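Local coordinates for glycosyl hydrolases family 31 family protein (Aspergillus niger, PDB 6DRU), which releases alpha-xylose from the non-reducing terminal glucose of xyloglucan oligosaccharides, acting as a retaining-type GH31 alpha-xylosidase, at residues Tyr150-Gln156 with Ser174-Val180; Thr508-Trp512 with Phe603-His607. The contacts are given in a common frame with arbitrary orientation. Numbering follows the deposited sequence.

Interaction 1: Tyr150-Gln156 with Ser174-Val180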
# COMPACT_ATOMS: atom_id res chain seq x y z
N TYR A 150 17.72 27.34 14.13
CA TYR A 150 17.30 28.51 13.37
C TYR A 150 17.08 28.13 11.92
O TYR A 150 17.86 27.38 11.34
CB TYR A 150 18.34 29.63 13.46
CG TYR A 150 18.86 29.91 14.85
CD1 TYR A 150 17.98 30.05 15.92
CD2 TYR A 150 20.22 30.02 15.10
CE1 TYR A 150 18.45 30.30 17.19
CE2 TYR A 150 20.70 30.26 16.37
CZ TYR A 150 19.81 30.40 17.41
OH TYR A 150 20.29 30.65 18.68
N GLY A 151 16.02 28.68 11.32
CA GLY A 151 15.72 28.42 9.93
C GLY A 151 14.47 27.59 9.72
O GLY A 151 13.39 27.96 10.19
N THR A 152 14.61 26.47 9.01
CA THR A 152 13.53 25.52 8.72
C THR A 152 12.43 26.12 7.84
O THR A 152 11.32 25.58 7.78
CB THR A 152 12.92 24.95 10.00
OG1 THR A 152 12.11 25.94 10.64
CG2 THR A 152 14.02 24.49 10.96
N GLY A 153 12.71 27.22 7.14
CA GLY A 153 11.71 27.84 6.29
C GLY A 153 10.90 28.89 7.02
O GLY A 153 11.31 29.46 8.04
N THR A 154 9.70 29.14 6.50
CA THR A 154 8.81 30.16 7.03
C THR A 154 7.58 29.52 7.66
O THR A 154 7.12 28.45 7.25
CB THR A 154 8.37 31.13 5.93
OG1 THR A 154 7.64 30.41 4.92
CG2 THR A 154 9.58 31.79 5.30
N GLN A 155 7.03 30.21 8.66
CA GLN A 155 5.91 29.74 9.45
C GLN A 155 5.49 30.86 10.39
O GLN A 155 6.33 31.65 10.84
CB GLN A 155 6.28 28.48 10.25
CG GLN A 155 5.19 27.96 11.18
CD GLN A 155 5.63 26.73 11.94
OE1 GLN A 155 6.79 26.34 11.89
NE2 GLN A 155 4.70 26.12 12.67
N GLN A 156 4.19 30.94 10.68
CA GLN A 156 3.67 31.95 11.60
C GLN A 156 3.58 31.34 13.00
O GLN A 156 2.52 30.99 13.50
CB GLN A 156 2.31 32.47 11.13
CG GLN A 156 2.34 33.06 9.73
CD GLN A 156 1.04 33.72 9.35
OE1 GLN A 156 0.38 33.31 8.39
NE2 GLN A 156 0.65 34.75 10.09
N SER A 174 1.28 30.42 3.46
CA SER A 174 2.13 31.05 4.48
C SER A 174 3.05 30.06 5.18
O SER A 174 3.71 30.44 6.17
CB SER A 174 1.31 31.79 5.54
OG SER A 174 0.82 30.88 6.52
N TYR A 175 3.15 28.82 4.71
CA TYR A 175 3.89 27.76 5.39
C TYR A 175 4.80 27.09 4.37
O TYR A 175 4.33 26.28 3.56
CB TYR A 175 2.93 26.77 6.04
CG TYR A 175 3.57 25.70 6.90
CD1 TYR A 175 4.01 25.99 8.19
CD2 TYR A 175 3.71 24.40 6.44
CE1 TYR A 175 4.59 25.01 8.98
CE2 TYR A 175 4.28 23.42 7.22
CZ TYR A 175 4.72 23.73 8.49
OH TYR A 175 5.29 22.75 9.27
N ILE A 176 6.09 27.42 4.40
CA ILE A 176 7.05 26.86 3.46
C ILE A 176 8.11 26.07 4.22
O ILE A 176 9.22 26.59 4.44
CB ILE A 176 7.71 27.96 2.61
CG1 ILE A 176 6.66 28.96 2.13
CG2 ILE A 176 8.44 27.34 1.42
CD1 ILE A 176 7.26 30.25 1.60
N PRO A 177 7.83 24.84 4.65
CA PRO A 177 8.83 24.07 5.39
C PRO A 177 10.00 23.69 4.50
O PRO A 177 9.82 23.08 3.44
CB PRO A 177 8.04 22.84 5.86
CG PRO A 177 6.95 22.70 4.86
CD PRO A 177 6.57 24.09 4.45
N THR A 178 11.20 24.05 4.94
CA THR A 178 12.41 23.77 4.18
C THR A 178 13.49 23.25 5.12
O THR A 178 13.91 23.96 6.04
CB THR A 178 12.90 25.03 3.46
OG1 THR A 178 11.86 25.52 2.60
CG2 THR A 178 14.14 24.72 2.62
N PRO A 179 13.97 22.02 4.93
CA PRO A 179 14.91 21.41 5.89
C PRO A 179 16.34 21.93 5.72
O PRO A 179 17.27 21.20 5.37
CB PRO A 179 14.79 19.92 5.57
CG PRO A 179 14.49 19.89 4.11
CD PRO A 179 13.64 21.10 3.82
N VAL A 180 16.52 23.23 5.98
CA VAL A 180 17.83 23.87 6.04
C VAL A 180 17.86 24.67 7.33
O VAL A 180 17.10 25.64 7.48
CB VAL A 180 18.10 24.77 4.83
CG1 VAL A 180 19.38 25.56 5.02
CG2 VAL A 180 18.16 23.95 3.55
O HOH W 1 5.53 32.17 4.57
O HOH W 2 2.10 29.49 8.88

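Interaction 2: Thr508-Trp512 with Phe603-His607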
# COMPACT_ATOMS: atom_id res chain seq x y z
N THR A 508 17.35 30.23 6.60
CA THR A 508 17.21 29.21 5.58
C THR A 508 17.98 29.54 4.31
O THR A 508 18.20 28.65 3.48
CB THR A 508 15.72 28.99 5.26
OG1 THR A 508 14.97 28.97 6.48
CG2 THR A 508 15.50 27.67 4.53
N GLY A 509 18.40 30.79 4.15
CA GLY A 509 19.13 31.23 2.97
C GLY A 509 18.36 32.16 2.06
O GLY A 509 18.88 32.53 1.01
N TRP A 510 17.14 32.56 2.43
CA TRP A 510 16.30 33.40 1.60
C TRP A 510 16.45 34.85 2.04
O TRP A 510 16.14 35.18 3.19
CB TRP A 510 14.83 32.97 1.68
CG TRP A 510 14.61 31.51 1.40
CD1 TRP A 510 15.45 30.66 0.74
CD2 TRP A 510 13.46 30.74 1.78
NE1 TRP A 510 14.89 29.41 0.68
CE2 TRP A 510 13.68 29.43 1.31
CE3 TRP A 510 12.28 31.03 2.46
CZ2 TRP A 510 12.75 28.41 1.50
CZ3 TRP A 510 11.36 30.01 2.66
CH2 TRP A 510 11.60 28.72 2.18
N GLY A 511 16.90 35.71 1.13
CA GLY A 511 17.08 37.11 1.44
C GLY A 511 15.96 37.98 0.90
O GLY A 511 15.56 38.95 1.53
N TRP A 512 15.45 37.63 -0.29
CA TRP A 512 14.40 38.40 -0.94
C TRP A 512 13.06 38.02 -0.30
O TRP A 512 12.30 37.19 -0.80
CB TRP A 512 14.39 38.15 -2.44
CG TRP A 512 15.68 38.49 -3.15
CD1 TRP A 512 16.93 38.60 -2.61
CD2 TRP A 512 15.83 38.78 -4.55
NE1 TRP A 512 17.84 38.93 -3.58
CE2 TRP A 512 17.20 39.05 -4.78
CE3 TRP A 512 14.94 38.84 -5.63
CZ2 TRP A 512 17.69 39.36 -6.04
CZ3 TRP A 512 15.44 39.15 -6.88
CH2 TRP A 512 16.80 39.41 -7.08
N PHE A 603 22.08 44.31 -0.77
CA PHE A 603 21.65 43.28 -1.71
C PHE A 603 22.82 42.72 -2.49
O PHE A 603 22.79 41.55 -2.90
CB PHE A 603 20.59 43.83 -2.66
CG PHE A 603 19.18 43.57 -2.22
CD1 PHE A 603 18.54 42.39 -2.55
CD2 PHE A 603 18.49 44.51 -1.48
CE1 PHE A 603 17.24 42.15 -2.16
CE2 PHE A 603 17.18 44.28 -1.07
CZ PHE A 603 16.56 43.10 -1.41
N ASN A 604 23.86 43.52 -2.69
CA ASN A 604 25.04 43.05 -3.41
C ASN A 604 25.86 42.09 -2.56
O ASN A 604 26.40 41.10 -3.07
CB ASN A 604 25.89 44.24 -3.86
CG ASN A 604 27.14 43.82 -4.61
OD1 ASN A 604 28.21 43.69 -4.02
ND2 ASN A 604 27.00 43.60 -5.91
N GLN A 605 25.98 42.37 -1.26
CA GLN A 605 26.71 41.46 -0.38
C GLN A 605 25.99 40.14 -0.20
O GLN A 605 26.64 39.09 -0.07
CB GLN A 605 26.96 42.13 0.97
CG GLN A 605 28.27 42.89 1.01
CD GLN A 605 29.46 41.98 0.81
OE1 GLN A 605 29.60 40.96 1.48
NE2 GLN A 605 30.32 42.33 -0.14
N PHE A 606 24.66 40.16 -0.17
CA PHE A 606 23.90 38.91 -0.20
C PHE A 606 24.17 38.14 -1.49
O PHE A 606 24.14 36.90 -1.49
CB PHE A 606 22.41 39.19 -0.05
CG PHE A 606 21.55 37.96 0.01
CD1 PHE A 606 21.75 37.01 1.01
CD2 PHE A 606 20.55 37.75 -0.91
CE1 PHE A 606 20.96 35.88 1.07
CE2 PHE A 606 19.75 36.62 -0.85
CZ PHE A 606 19.97 35.68 0.13
N HIS A 607 24.45 38.85 -2.58
CA HIS A 607 24.75 38.20 -3.85
C HIS A 607 26.14 37.59 -3.86
O HIS A 607 26.38 36.60 -4.56
CB HIS A 607 24.60 39.21 -4.99
CG HIS A 607 25.46 38.91 -6.18
ND1 HIS A 607 25.26 37.81 -6.98
CD2 HIS A 607 26.52 39.57 -6.70
CE1 HIS A 607 26.16 37.81 -7.95
NE2 HIS A 607 26.94 38.87 -7.80

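Interaction 1: Tyr150-Gln156 with Ser174-Val180
An antiparallel beta pairing at the edge of the N-terminal beta domain brings 150-156 alongside 174-180, and the first of these leaves strand 149-151 through a corner at T152 and G153. Backbone hydrogen bonds carry the pairing across that corner. T152 N donates to V180 O (3.0 Å) and T178 N to T152 O (3.2 Å, almost straight). Further on, I176 N reaches T154 O at 3.2 Å, while the return bond from T154 N to I176 O (3.3 Å) is weak. Between these, G153 and P177 make a non-hydrogen-bonded pair, and two CA-H...O contacts fill in: T152 CA to T178 O at 3.1 Å and G153 CA to I176 O at 3.3 Å.

The corner needs its glycines. At the phi/psi of G151 (112°/-124°) and G153 (90°/-157°) a CB would jam against the preceding carbonyl O; it would also come 2.8 Å from V180 O on G151 and run into I176 O on G153. T152 closes its hydroxyl back on the chain, with OG1 donating to G151 O at a very short 2.4 Å.

Side chains pack alongside the ladder. T154 and I176 lie on the same face, with T154 OG1 3.3 Å from I176 CG1, and T154 also meets S501 and A505 of helix 492-508. The amide of Q155 lies at the edge of the Y175 ring, CD to CE1 3.6 Å, and Y175 OH is bonded to D168 O.

S174 sits near the catalytic site, its side chain about 6 Å from that of the proton donor D487. A water links the two segments here: it accepts from Q156 N at 3.1 Å and donates to S174 OG at 3.0 Å.

Interaction 2: Thr508-Trp512 with Phe603-His607
A small aromatic cluster of W512, F603 and F606 joins the loop after barrel helix 492-508 to helix 596-609. F603 and F606, one helical turn apart, both reach the loop. F603 turns its edge to the face of the W512 indole in a T-shaped stack: the centroids of the F603 ring and the five-membered ring of W512 are 5.1 Å apart, the planes lie at 72°, and F603 CE1 comes within 3.6 Å of both W512 NE1 and W512 CD1. F606 meets the same indole rim to rim, with F606 CE2 3.9 Å from W512 CD1 and the planes at 47°.

The tip of F606 goes on to the loop backbone. Its CZ lies 3.2 Å from G511 N and 3.4 Å from G509 O, the latter near the plane of the phenyl ring. G511 makes room for this approach, since a CB there would fall 2.4 Å from F606 CE2. G509 has a different task: with phi at 110° it ends helix 492-508 in a Schellman motif and turns the chain out of the last helical turn. No hydrogen bond crosses between the segments, so the contact rests on ring packing and close fit.

F553 enlarges the cluster by meeting the rings of both W512 and F603. W510 points the other way, packing on I176 and T178 of strand 176-183. Beyond the loop the chain enters strand 513-514, which runs parallel to strand 481-484 in the barrel sheet; the loop thus lies between strand 176-183 of the N-terminal beta domain and helix 596-609.

From the N terminus, the chain first closes interaction 1, where 174-180 returns to 150-156 after 17 intervening residues. Much later, interaction 2 closes a longer loop of 90 residues between 508-512 and 603-607. The two loops follow in series, neither enclosing nor crossing the other, yet the contacts meet in space with centres about 16 Å apart. T508 OG1 lies 2.9 Å from G153 N, a probable hydrogen bond, and W510 CH2 packs 3.5 Å from I176 CG2. Segment 508-512 therefore bridges them, connecting the N-terminal beta domain through the TIM barrel to helix 596-609.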